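Long-range contacts in putative dioxygenase (Nostoc punctiforme, PDB 2PEB), which probably acts as a metal-dependent oxidoreductase of the DOPA 4,5-dioxygenase family, and carries a histidine-bound zinc ion in this crystal: residues A10-H15 with I82-E87; A14-D19 with Y57-L62. One frame throughout, in Å; residues are numbered along the deposited sequence.

Strand 11-18, close to the N terminus, serves both contacts, because it lies between strands 55-61 and 82-87 in one antiparallel sheet. From Ala-14 and His-15 the chain runs through helix 23-36 and strand 40-45 before strand 55-61 returns to close contact 2. Helix 66-76 then leads on to strand 82-87, which closes the longer loop of contact 1 on the other edge of the first strand. The loop of contact 2 is therefore nested inside that of contact 1. The two contacts share Ala-14 and His-15, and both reach the zinc ion: contact 1 supplies all three histidines, while contact 2 sets Gln-58 beside His-13 and His-15.

Contact 1 (A10-H15 with I82-E87); sequences AGFHAH and ILVHPE. With ZN (zinc ion), chain C.
In His-13 and His-15, CG stands anti to the carbonyl carbon (chi1 -77° and -65°), whereas in His-85 it sits between the backbone N and the carbonyl carbon (chi1 74°). On one face of the paired strands the zinc ion is bound by His-13 ND1 at 2.1 Å, His-15 NE2 at 1.9 Å and His-85 NE2 at 2.2 Å; two atoms from elsewhere complete its coordination. CB of His-13 lies over the His-85 ring, offset toward its rim; His-15 and His-85 meet rim to rim. The His-85 ring is held at both nitrogens, ND1 donating to Pro-86 O at 2.8 Å in the ring plane and NE2 binding the metal. Main-chain bonds pair His-13 with His-85 and His-15 with Leu-83, both ways.

On the other face, apolar Phe-12 brings CE2 to 3.9 Å from Pro-86 CB and CD2 to 4.2 Å from Val-84 CG1, while Met-74 of the second subunit packs on both rings. An alanine at Phe-12 would probably leave a gap beside Pro-86 and that methionine. Small Ala-14 rests its CB 4.1 Å from Val-84 CG2. This three-histidine metal site on two adjacent strands is consistent with the active centre of a DOPA 4,5-dioxygenase relative.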
# COMPACT_ATOMS: atom_id res chain seq x y z
N ALA A 10 -9.11 -6.66 12.00
CA ALA A 10 -10.06 -7.78 11.81
C ALA A 10 -10.19 -8.22 10.35
O ALA A 10 -10.76 -9.29 10.03
CB ALA A 10 -11.43 -7.37 12.35
N GLY A 11 -9.70 -7.39 9.44
CA GLY A 11 -9.86 -7.61 8.03
C GLY A 11 -9.46 -6.42 7.25
O GLY A 11 -9.04 -5.41 7.80
N PHE A 12 -9.60 -6.53 5.93
CA PHE A 12 -9.29 -5.44 5.01
C PHE A 12 -10.34 -5.26 3.95
O PHE A 12 -11.06 -6.21 3.59
CB PHE A 12 -7.94 -5.63 4.30
CG PHE A 12 -6.79 -5.73 5.23
CD1 PHE A 12 -6.42 -6.95 5.76
CD2 PHE A 12 -6.05 -4.60 5.56
CE1 PHE A 12 -5.36 -7.06 6.64
CE2 PHE A 12 -4.98 -4.70 6.46
CZ PHE A 12 -4.63 -5.95 6.99
N HIS A 13 -10.45 -4.03 3.48
CA HIS A 13 -11.14 -3.72 2.23
C HIS A 13 -10.18 -3.20 1.22
O HIS A 13 -9.32 -2.41 1.54
CB HIS A 13 -12.12 -2.58 2.45
CG HIS A 13 -13.38 -2.97 3.12
ND1 HIS A 13 -14.39 -2.07 3.34
CD2 HIS A 13 -13.81 -4.16 3.60
CE1 HIS A 13 -15.39 -2.69 3.95
NE2 HIS A 13 -15.08 -3.97 4.10
N ALA A 14 -10.33 -3.63 -0.01
CA ALA A 14 -9.86 -2.90 -1.19
C ALA A 14 -11.04 -2.20 -1.89
O ALA A 14 -12.09 -2.79 -2.09
CB ALA A 14 -9.18 -3.83 -2.11
N HIS A 15 -10.87 -0.92 -2.18
CA HIS A 15 -11.80 -0.11 -2.99
C HIS A 15 -11.09 0.15 -4.33
O HIS A 15 -10.03 0.79 -4.38
CB HIS A 15 -12.24 1.17 -2.24
CG HIS A 15 -13.05 0.86 -1.00
ND1 HIS A 15 -14.43 0.76 -1.05
CD2 HIS A 15 -12.71 0.62 0.28
CE1 HIS A 15 -14.90 0.44 0.13
NE2 HIS A 15 -13.89 0.39 0.98
N ILE A 82 -6.32 2.15 -6.27
CA ILE A 82 -6.89 1.22 -5.32
C ILE A 82 -6.48 1.62 -3.92
O ILE A 82 -5.33 1.72 -3.57
CB ILE A 82 -6.47 -0.25 -5.60
CG1 ILE A 82 -6.89 -0.68 -6.99
CG2 ILE A 82 -7.09 -1.22 -4.66
CD1 ILE A 82 -6.38 -2.04 -7.34
N LEU A 83 -7.50 1.92 -3.13
CA LEU A 83 -7.38 2.05 -1.71
C LEU A 83 -7.49 0.73 -0.99
O LEU A 83 -8.45 -0.04 -1.19
CB LEU A 83 -8.50 2.95 -1.23
CG LEU A 83 -8.62 3.12 0.29
CD1 LEU A 83 -7.44 3.94 0.82
CD2 LEU A 83 -9.94 3.82 0.68
N VAL A 84 -6.55 0.43 -0.12
CA VAL A 84 -6.69 -0.68 0.80
C VAL A 84 -6.66 -0.18 2.25
O VAL A 84 -5.78 0.53 2.64
CB VAL A 84 -5.62 -1.79 0.62
CG1 VAL A 84 -5.84 -2.95 1.66
CG2 VAL A 84 -5.59 -2.31 -0.86
N HIS A 85 -7.67 -0.53 3.03
CA HIS A 85 -7.77 -0.07 4.40
C HIS A 85 -8.10 -1.24 5.30
O HIS A 85 -8.74 -2.20 4.88
CB HIS A 85 -8.73 1.13 4.57
CG HIS A 85 -10.19 0.80 4.48
ND1 HIS A 85 -10.86 0.18 5.50
CD2 HIS A 85 -11.11 1.04 3.51
CE1 HIS A 85 -12.13 -0.01 5.14
NE2 HIS A 85 -12.31 0.51 3.95
N PRO A 86 -7.61 -1.19 6.53
CA PRO A 86 -7.95 -2.17 7.53
C PRO A 86 -9.29 -1.88 8.11
O PRO A 86 -9.86 -0.80 7.87
CB PRO A 86 -6.85 -1.99 8.56
CG PRO A 86 -6.55 -0.54 8.47
CD PRO A 86 -6.69 -0.16 7.09
N GLU A 87 -9.79 -2.87 8.84
CA GLU A 87 -11.02 -2.74 9.60
C GLU A 87 -10.67 -3.01 11.03
O GLU A 87 -10.44 -4.15 11.41
CB GLU A 87 -12.06 -3.73 9.09
CG GLU A 87 -12.46 -3.45 7.69
CD GLU A 87 -13.34 -4.52 7.11
OE1 GLU A 87 -12.91 -5.70 7.06
OE2 GLU A 87 -14.46 -4.18 6.68
ZN ZN C . -14.07 -0.09 2.79

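Contact 2 (A14-D19 with Y57-L62); sequences AHVYFD and YQVAFL. With ZN (zinc ion), chain C.
Strands 11-18 and 55-61 are the two central, antiparallel strands of a ferredoxin-like core, with the zinc site on one face and helix 23-36 covering the other. Ala-14 with Val-59 and Val-16 with Tyr-57 are hydrogen-bonded pairs, each closed by two main-chain bonds; His-15 and Gln-58 form the non-hydrogen-bonded pair between them.

On the helix side, Val-16 and Tyr-57 run alongside each other in the same direction. Tyr-57 CG takes the position between the backbone N and the carbonyl carbon (chi1 63°), and the ring presents one face to the valine. Val-16 CB stands 3.8 Å from the ring centroid in a CH-pi contact, offset toward the rim, and its nearest ring atom is Tyr-57 CZ at 3.5 Å. The branched valine spreads two methyls about that end of the ring: CG1 is 3.6 Å from Tyr-57 OH and CG2 3.6 Å from Tyr-57 CE1. Phe-18 crosses Tyr-57 at about a right angle, its CE2 4.1 Å from Tyr-57 CD2. On the same face, small Ala-14 has its CB 4.1 Å from Val-59 CB.

On the metal side, Gln-58 runs alongside His-15, with OE1 3.6 Å from His-15 CE1 and the amide plane turned 86° from the ring.

The chemistry thus divides by face. Aromatic and branched side chains meet under the helix, where the buried Tyr-57 OH is satisfied by a hydrogen bond to Ala-26 O. Opposite, Gln-58 places its amide oxygen OE1 4.0 Å from the zinc ion, too far to be a ligand, though its dipole may bear on the surroundings of the metal.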
# COMPACT_ATOMS: atom_id res chain seq x y z
N ALA A 14 -10.33 -3.63 -0.01
CA ALA A 14 -9.86 -2.90 -1.19
C ALA A 14 -11.04 -2.20 -1.89
O ALA A 14 -12.09 -2.79 -2.09
CB ALA A 14 -9.18 -3.83 -2.11
N HIS A 15 -10.87 -0.92 -2.18
CA HIS A 15 -11.80 -0.11 -2.99
C HIS A 15 -11.09 0.15 -4.33
O HIS A 15 -10.03 0.79 -4.38
CB HIS A 15 -12.24 1.17 -2.24
CG HIS A 15 -13.05 0.86 -1.00
ND1 HIS A 15 -14.43 0.76 -1.05
CD2 HIS A 15 -12.71 0.62 0.28
CE1 HIS A 15 -14.90 0.44 0.13
NE2 HIS A 15 -13.89 0.39 0.98
N VAL A 16 -11.64 -0.43 -5.39
CA VAL A 16 -11.07 -0.33 -6.73
C VAL A 16 -11.86 0.71 -7.46
O VAL A 16 -13.07 0.54 -7.75
CB VAL A 16 -11.14 -1.70 -7.45
CG1 VAL A 16 -10.51 -1.59 -8.84
CG2 VAL A 16 -10.45 -2.82 -6.64
N TYR A 17 -11.21 1.85 -7.71
CA TYR A 17 -11.82 2.97 -8.39
C TYR A 17 -11.75 2.83 -9.90
O TYR A 17 -10.80 2.25 -10.46
CB TYR A 17 -11.20 4.29 -7.91
CG TYR A 17 -11.38 4.46 -6.42
CD1 TYR A 17 -12.54 5.00 -5.92
CD2 TYR A 17 -10.39 4.04 -5.51
CE1 TYR A 17 -12.75 5.11 -4.55
CE2 TYR A 17 -10.58 4.18 -4.12
CZ TYR A 17 -11.78 4.73 -3.66
OH TYR A 17 -12.05 4.85 -2.33
N PHE A 18 -12.75 3.38 -10.56
CA PHE A 18 -12.78 3.36 -12.02
C PHE A 18 -13.66 4.47 -12.57
O PHE A 18 -14.43 5.10 -11.86
CB PHE A 18 -13.28 1.98 -12.52
CG PHE A 18 -14.67 1.67 -12.05
CD1 PHE A 18 -15.78 2.10 -12.76
CD2 PHE A 18 -14.86 1.01 -10.82
CE1 PHE A 18 -17.04 1.87 -12.30
CE2 PHE A 18 -16.12 0.79 -10.36
CZ PHE A 18 -17.21 1.20 -11.09
N ASP A 19 -13.56 4.68 -13.87
CA ASP A 19 -14.53 5.52 -14.59
C ASP A 19 -14.97 4.76 -15.83
O ASP A 19 -14.53 3.63 -16.03
CB ASP A 19 -13.96 6.91 -14.89
CG ASP A 19 -12.68 6.87 -15.68
OD1 ASP A 19 -12.41 5.89 -16.37
OD2 ASP A 19 -11.93 7.86 -15.61
N TYR A 57 -15.82 -0.39 -6.65
CA TYR A 57 -16.39 -1.56 -6.01
C TYR A 57 -15.51 -1.98 -4.83
O TYR A 57 -14.32 -1.66 -4.77
CB TYR A 57 -16.64 -2.70 -7.01
CG TYR A 57 -15.41 -3.24 -7.66
CD1 TYR A 57 -14.56 -4.10 -6.97
CD2 TYR A 57 -15.09 -2.91 -8.96
CE1 TYR A 57 -13.41 -4.59 -7.55
CE2 TYR A 57 -13.94 -3.43 -9.58
CZ TYR A 57 -13.11 -4.25 -8.86
OH TYR A 57 -12.00 -4.79 -9.44
N GLN A 58 -16.14 -2.66 -3.88
CA GLN A 58 -15.49 -3.07 -2.64
C GLN A 58 -15.13 -4.54 -2.73
O GLN A 58 -15.87 -5.34 -3.30
CB GLN A 58 -16.46 -2.84 -1.47
CG GLN A 58 -16.07 -3.53 -0.18
CD GLN A 58 -17.00 -3.19 0.98
OE1 GLN A 58 -17.24 -2.01 1.29
NE2 GLN A 58 -17.50 -4.22 1.64
N VAL A 59 -13.98 -4.87 -2.17
CA VAL A 59 -13.53 -6.23 -2.01
C VAL A 59 -13.12 -6.37 -0.54
O VAL A 59 -12.21 -5.66 -0.11
CB VAL A 59 -12.27 -6.49 -2.85
CG1 VAL A 59 -11.90 -7.99 -2.86
CG2 VAL A 59 -12.46 -5.99 -4.29
N ALA A 60 -13.76 -7.26 0.21
CA ALA A 60 -13.44 -7.56 1.62
C ALA A 60 -12.71 -8.88 1.75
O ALA A 60 -13.05 -9.83 1.08
CB ALA A 60 -14.71 -7.57 2.51
N PHE A 61 -11.76 -8.94 2.69
CA PHE A 61 -11.08 -10.19 3.00
C PHE A 61 -10.57 -10.20 4.42
O PHE A 61 -10.33 -9.13 5.03
CB PHE A 61 -9.94 -10.48 2.04
CG PHE A 61 -9.04 -9.32 1.76
CD1 PHE A 61 -9.39 -8.37 0.77
CD2 PHE A 61 -7.84 -9.15 2.39
CE1 PHE A 61 -8.59 -7.30 0.49
CE2 PHE A 61 -7.01 -8.05 2.07
CZ PHE A 61 -7.38 -7.14 1.13
N LEU A 62 -10.41 -11.40 4.94
CA LEU A 62 -9.78 -11.61 6.26
C LEU A 62 -8.27 -11.35 6.19
O LEU A 62 -7.70 -11.33 5.11
CB LEU A 62 -10.04 -13.02 6.76
CG LEU A 62 -11.50 -13.30 7.16
CD1 LEU A 62 -11.67 -14.76 7.49
CD2 LEU A 62 -11.90 -12.41 8.37
ZN ZN C . -14.07 -0.09 2.79